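Local coordinates for putative Acetyltransferase from the GNAT family (Novosphingobium aromaticivorans DSM 12444, PDB 3EC4), which probably transfers an acyl group, such as acetyl, to a substrate not yet identified, at residues A[80-90]-A[192-200]. Residues are numbered along the deposited sequence; the frame is centred on the assembly and turned at random.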
ATOM      1  N   ARG A  80      -1.677   4.882  16.431  1.00 24.42           N
ATOM      2  CA  ARG A  80      -2.517   3.748  16.031  1.00 24.14           C
ATOM      3  C   ARG A  80      -1.733   2.432  15.935  1.00 25.11           C
ATOM      4  O   ARG A  80      -0.527   2.428  15.644  1.00 25.29           O
ATOM      5  CB  ARG A  80      -3.165   4.006  14.669  1.00 24.86           C
ATOM      6  CG  ARG A  80      -4.344   4.944  14.649  1.00 26.54           C
ATOM      7  CD  ARG A  80      -4.780   5.252  13.242  1.00 26.27           C
ATOM      8  NE  ARG A  80      -5.366   4.086  12.583  1.00 27.93           N
ATOM      9  CZ  ARG A  80      -5.607   3.970  11.285  1.00 24.62           C
ATOM     10  NH1 ARG A  80      -5.309   4.943  10.433  1.00 26.93           N
ATOM     11  NH2 ARG A  80      -6.164   2.868  10.843  1.00 24.87           N
ATOM     12  N   VAL A  81      -2.437   1.319  16.170  1.00 24.38           N
ATOM     13  CA  VAL A  81      -1.922  -0.021  15.923  0.50 24.43           C
ATOM     14  C   VAL A  81      -3.000  -0.866  15.261  1.00 26.72           C
ATOM     15  O   VAL A  81      -4.032  -1.136  15.855  1.00 27.00           O
ATOM     16  CB  VAL A  81      -1.420  -0.752  17.201  0.50 24.49           C
ATOM     17  CG1 VAL A  81      -0.546  -1.973  16.791  0.50 20.06           C
ATOM     18  CG2 VAL A  81      -0.632   0.193  18.055  0.50 20.53           C
ATOM     19  N   ALA A  82      -2.738  -1.287  14.035  1.00 25.91           N
ATOM     20  CA  ALA A  82      -3.701  -1.934  13.182  1.00 27.21           C
ATOM     21  C   ALA A  82      -3.265  -3.369  12.812  1.00 26.98           C
ATOM     22  O   ALA A  82      -2.328  -3.546  12.064  1.00 27.59           O
ATOM     23  CB  ALA A  82      -3.860  -1.082  11.917  1.00 25.82           C
ATOM     24  N   PRO A  83      -3.937  -4.382  13.354  1.00 27.21           N
ATOM     25  CA  PRO A  83      -3.701  -5.733  12.908  1.00 28.39           C
ATOM     26  C   PRO A  83      -4.064  -5.881  11.429  1.00 27.10           C
ATOM     27  O   PRO A  83      -5.163  -5.490  10.985  1.00 26.30           O
ATOM     28  CB  PRO A  83      -4.631  -6.565  13.791  1.00 30.06           C
ATOM     29  CG  PRO A  83      -4.829  -5.674  15.031  1.00 28.79           C
ATOM     30  CD  PRO A  83      -4.937  -4.328  14.428  1.00 29.25           C
ATOM     31  N   LEU A  84      -3.143  -6.474  10.694  1.00 26.08           N
ATOM     32  CA  LEU A  84      -3.336  -6.759   9.258  1.00 25.66           C
ATOM     33  C   LEU A  84      -3.307  -8.243   8.950  1.00 27.32           C
ATOM     34  O   LEU A  84      -2.674  -9.036   9.659  1.00 24.82           O
ATOM     35  CB  LEU A  84      -2.235  -6.099   8.418  1.00 25.42           C
ATOM     36  CG  LEU A  84      -1.989  -4.630   8.661  1.00 26.41           C
ATOM     37  CD1 LEU A  84      -0.785  -4.145   7.805  1.00 23.07           C
ATOM     38  CD2 LEU A  84      -3.271  -3.781   8.409  1.00 23.18           C
ATOM     39  N   LEU A  85      -3.919  -8.606   7.815  1.00 27.50           N
ATOM     40  CA  LEU A  85      -3.743  -9.933   7.247  1.00 27.20           C
ATOM     41  C   LEU A  85      -3.021  -9.679   5.943  1.00 26.63           C
ATOM     42  O   LEU A  85      -3.545  -8.956   5.081  1.00 26.70           O
ATOM     43  CB  LEU A  85      -5.084 -10.644   7.009  1.00 29.97           C
ATOM     44  CG  LEU A  85      -4.959 -12.040   6.350  1.00 29.58           C
ATOM     45  CD1 LEU A  85      -4.180 -13.054   7.219  1.00 25.06           C
ATOM     46  CD2 LEU A  85      -6.301 -12.603   5.921  1.00 28.37           C
ATOM     47  N   GLN A  86      -1.821 -10.216   5.822  1.00 24.68           N
ATOM     48  CA  GLN A  86      -1.097 -10.144   4.543  1.00 26.14           C
ATOM     49  C   GLN A  86      -1.454 -11.319   3.650  1.00 28.03           C
ATOM     50  O   GLN A  86      -1.457 -12.462   4.108  1.00 27.25           O
ATOM     51  CB  GLN A  86       0.409 -10.103   4.810  1.00 25.21           C
ATOM     52  CG  GLN A  86       1.235  -9.887   3.565  1.00 23.93           C
ATOM     53  CD  GLN A  86       2.723 -10.008   3.884  1.00 26.60           C
ATOM     54  OE1 GLN A  86       3.246 -11.106   3.898  1.00 28.41           O
ATOM     55  NE2 GLN A  86       3.374  -8.899   4.189  1.00 26.91           N
HETATM   56  N   MSE A  87      -1.746 -11.042   2.372  1.00 26.30           N
HETATM   57  CA  MSE A  87      -2.240 -12.036   1.399  1.00 25.44           C
HETATM   58  C   MSE A  87      -1.410 -12.041   0.124  1.00 26.11           C
HETATM   59  O   MSE A  87      -0.854 -11.028  -0.244  1.00 24.60           O
HETATM   60  CB  MSE A  87      -3.727 -11.788   1.055  1.00 26.51           C
HETATM   61  CG  MSE A  87      -4.559 -11.653   2.283  1.00 27.14           C
HETATM   62 SE   MSE A  87      -6.430 -11.482   1.976  0.75 25.31          SE
HETATM   63  CE  MSE A  87      -6.865 -13.327   1.558  1.00 27.74           C
ATOM     64  N   ILE A  88      -1.312 -13.205  -0.507  1.00 25.31           N
ATOM     65  CA  ILE A  88      -0.489 -13.404  -1.683  1.00 24.72           C
ATOM     66  C   ILE A  88      -1.294 -14.082  -2.765  1.00 26.42           C
ATOM     67  O   ILE A  88      -2.082 -14.982  -2.487  1.00 25.17           O
ATOM     68  CB  ILE A  88       0.825 -14.179  -1.303  1.00 23.65           C
ATOM     69  CG1 ILE A  88       1.877 -14.136  -2.413  1.00 27.86           C
ATOM     70  CG2 ILE A  88       0.543 -15.598  -0.890  1.00 27.11           C
ATOM     71  CD1 ILE A  88       3.278 -14.671  -1.917  1.00 25.08           C
ATOM     72  N   ALA A  89      -1.069 -13.671  -4.006  1.00 25.35           N
ATOM     73  CA  ALA A  89      -1.719 -14.321  -5.137  1.00 27.38           C
ATOM     74  C   ALA A  89      -0.666 -15.041  -5.975  1.00 29.95           C
ATOM     75  O   ALA A  89      -0.249 -14.527  -7.005  1.00 26.72           O
ATOM     76  CB  ALA A  89      -2.521 -13.306  -5.992  1.00 26.77           C
ATOM     77  N   ASP A  90      -0.244 -16.228  -5.531  1.00 27.90           N
ATOM     78  CA  ASP A  90       0.846 -16.923  -6.223  1.00 28.57           C
ATOM     79  C   ASP A  90       0.378 -18.050  -7.120  1.00 32.36           C
ATOM     80  O   ASP A  90       1.215 -18.814  -7.655  1.00 34.04           O
ATOM     81  CB  ASP A  90       1.920 -17.418  -5.262  1.00 29.37           C
ATOM     82  CG  ASP A  90       1.372 -18.288  -4.129  1.00 35.68           C
ATOM     83  OD1 ASP A  90       0.148 -18.532  -4.039  1.00 35.68           O
ATOM     84  OD2 ASP A  90       2.201 -18.676  -3.286  1.00 43.07           O
ATOM     85  N   VAL A 192       4.501 -11.642  -8.532  1.00 24.59           N
ATOM     86  CA  VAL A 192       3.498 -12.160  -7.663  1.00 25.57           C
ATOM     87  C   VAL A 192       2.838 -10.989  -6.870  1.00 23.95           C
ATOM     88  O   VAL A 192       3.530 -10.215  -6.136  1.00 23.79           O
ATOM     89  CB  VAL A 192       4.114 -13.200  -6.666  1.00 26.88           C
ATOM     90  CG1 VAL A 192       3.056 -13.633  -5.625  1.00 26.67           C
ATOM     91  CG2 VAL A 192       4.800 -14.418  -7.365  1.00 27.06           C
ATOM     92  N   PRO A 193       1.508 -10.819  -7.028  1.00 24.37           N
ATOM     93  CA  PRO A 193       0.768  -9.848  -6.246  1.00 24.72           C
ATOM     94  C   PRO A 193       0.681 -10.232  -4.800  1.00 26.10           C
ATOM     95  O   PRO A 193       0.563 -11.412  -4.480  1.00 25.58           O
ATOM     96  CB  PRO A 193      -0.650  -9.865  -6.872  1.00 26.06           C
ATOM     97  CG  PRO A 193      -0.476 -10.513  -8.219  1.00 27.58           C
ATOM     98  CD  PRO A 193       0.640 -11.473  -8.042  1.00 26.29           C
ATOM     99  N   TYR A 194       0.733  -9.227  -3.943  1.00 25.89           N
ATOM    100  CA  TYR A 194       0.379  -9.357  -2.524  1.00 26.08           C
ATOM    101  C   TYR A 194      -0.345  -8.100  -2.066  1.00 24.49           C
ATOM    102  O   TYR A 194      -0.310  -7.064  -2.730  1.00 25.62           O
ATOM    103  CB  TYR A 194       1.638  -9.617  -1.689  1.00 25.31           C
ATOM    104  CG  TYR A 194       2.420  -8.384  -1.361  1.00 24.37           C
ATOM    105  CD1 TYR A 194       3.300  -7.837  -2.278  1.00 25.36           C
ATOM    106  CD2 TYR A 194       2.329  -7.811  -0.111  1.00 29.44           C
ATOM    107  CE1 TYR A 194       4.017  -6.676  -1.964  1.00 25.08           C
ATOM    108  CE2 TYR A 194       3.034  -6.703   0.211  1.00 25.41           C
ATOM    109  CZ  TYR A 194       3.885  -6.132  -0.733  1.00 24.70           C
ATOM    110  OH  TYR A 194       4.605  -5.005  -0.400  1.00 27.21           O
ATOM    111  N   LEU A 195      -0.990  -8.170  -0.907  1.00 25.47           N
ATOM    112  CA  LEU A 195      -1.664  -7.027  -0.345  1.00 25.97           C
ATOM    113  C   LEU A 195      -1.832  -7.229   1.124  1.00 26.49           C
ATOM    114  O   LEU A 195      -1.607  -8.304   1.640  1.00 26.78           O
ATOM    115  CB  LEU A 195      -3.019  -6.792  -1.015  1.00 27.36           C
ATOM    116  CG  LEU A 195      -4.048  -7.946  -0.963  1.00 28.21           C
ATOM    117  CD1 LEU A 195      -4.744  -8.017   0.396  1.00 25.38           C
ATOM    118  CD2 LEU A 195      -5.084  -7.851  -2.110  1.00 27.25           C
ATOM    119  N   HIS A 196      -2.183  -6.159   1.801  1.00 28.27           N
ATOM    120  CA  HIS A 196      -2.607  -6.220   3.189  1.00 28.30           C
ATOM    121  C   HIS A 196      -4.057  -5.813   3.283  1.00 29.66           C
ATOM    122  O   HIS A 196      -4.482  -4.857   2.609  1.00 33.28           O
ATOM    123  CB  HIS A 196      -1.786  -5.272   4.086  1.00 29.92           C
ATOM    124  CG  HIS A 196      -0.327  -5.617   4.165  1.00 31.44           C
ATOM    125  ND1 HIS A 196       0.628  -4.982   3.404  1.00 36.53           N
ATOM    126  CD2 HIS A 196       0.336  -6.560   4.887  1.00 35.23           C
ATOM    127  CE1 HIS A 196       1.816  -5.507   3.659  1.00 32.75           C
ATOM    128  NE2 HIS A 196       1.665  -6.454   4.567  1.00 32.45           N
ATOM    129  N   SER A 197      -4.815  -6.509   4.123  1.00 28.94           N
ATOM    130  CA  SER A 197      -6.131  -6.051   4.555  1.00 28.72           C
ATOM    131  C   SER A 197      -6.049  -5.766   6.035  1.00 27.84           C
ATOM    132  O   SER A 197      -5.303  -6.427   6.698  1.00 27.50           O
ATOM    133  CB  SER A 197      -7.141  -7.165   4.362  1.00 29.71           C
ATOM    134  OG  SER A 197      -8.474  -6.766   4.691  1.00 34.14           O
ATOM    135  N   TYR A 198      -6.924  -4.916   6.559  1.00 26.82           N
ATOM    136  CA  TYR A 198      -7.154  -4.918   7.987  1.00 27.83           C
ATOM    137  C   TYR A 198      -7.656  -6.311   8.326  1.00 29.68           C
ATOM    138  O   TYR A 198      -8.446  -6.874   7.552  1.00 29.35           O
ATOM    139  CB  TYR A 198      -8.175  -3.854   8.398  1.00 28.67           C
ATOM    140  CG  TYR A 198      -7.640  -2.463   8.266  1.00 25.79           C
ATOM    141  CD1 TYR A 198      -6.837  -1.933   9.271  1.00 31.25           C
ATOM    142  CD2 TYR A 198      -7.850  -1.703   7.132  1.00 33.26           C
ATOM    143  CE1 TYR A 198      -6.323  -0.691   9.186  1.00 32.79           C
ATOM    144  CE2 TYR A 198      -7.314  -0.406   7.034  1.00 35.37           C
ATOM    145  CZ  TYR A 198      -6.536   0.072   8.066  1.00 30.73           C
ATOM    146  OH  TYR A 198      -6.000   1.338   8.045  1.00 35.19           O
ATOM    147  N   ALA A 199      -7.189  -6.876   9.452  1.00 28.15           N
ATOM    148  CA  ALA A 199      -7.612  -8.221   9.868  1.00 27.45           C
ATOM    149  C   ALA A 199      -9.093  -8.238  10.159  1.00 28.50           C
ATOM    150  O   ALA A 199      -9.761  -9.283  10.043  1.00 29.53           O
ATOM    151  CB  ALA A 199      -6.837  -8.688  11.091  1.00 27.55           C
ATOM    152  N   SER A 200      -9.600  -7.084  10.585  1.00 28.86           N
ATOM    153  CA  SER A 200     -11.011  -6.894  10.880  1.00 30.16           C
ATOM    154  C   SER A 200     -11.956  -6.922   9.672  1.00 30.56           C
ATOM    155  O   SER A 200     -13.168  -7.044   9.862  1.00 32.03           O
ATOM    156  CB  SER A 200     -11.222  -5.566  11.616  1.00 30.12           C
ATOM    157  OG  SER A 200     -11.070  -4.461  10.708  1.00 30.50           O
TER
HETATM  158  O   HOH W   1      -7.715  -4.965  11.908  1.00 16.51           O
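Leu85 and Ser197 bond both ways through their backbones (Leu85 N to Ser197 O 2.8 Å), as do Met87 and Leu195; Ala89 N to Pro193 O (2.8 Å) and Ala199 N to Pro83 O extend the pairing at either end, making six backbone hydrogen bonds between antiparallel neighbours. A water donates to Pro83 O and accepts from Ser200 N. Among side chains, Gln86 NE2 gives His196 NE2 a hydrogen bond of 3.0 Å, within the amide plane but tilted 34° from the imidazole plane. The extended Gln86 chain, CG anti to the backbone N (chi1 -174°), runs alongside the ring, while Gln86 OE1 bonds Arg216 and Gln86 NE2 also bonds Leu8 O. Farther out, Arg80 NH2 reaches Tyr198 OH at 3.2 Å, and Ala82 CB meets the edge of that tyrosine ring at CE1. Of the apolar contacts, Leu84 CD1 touches His196 and Ile88 CG1 presses tightly on Val192 CG1 (3.5 Å), whereas Met87 CB lies beside Leu195 CD1 (4.0 Å) on the face of Leu85 and Ser197, under helix 202-210. Strands 214-226 and 157-165 continue the sheet beyond this pair, which lies in the central mixed beta-sheet of a GNAT-type alpha/beta fold.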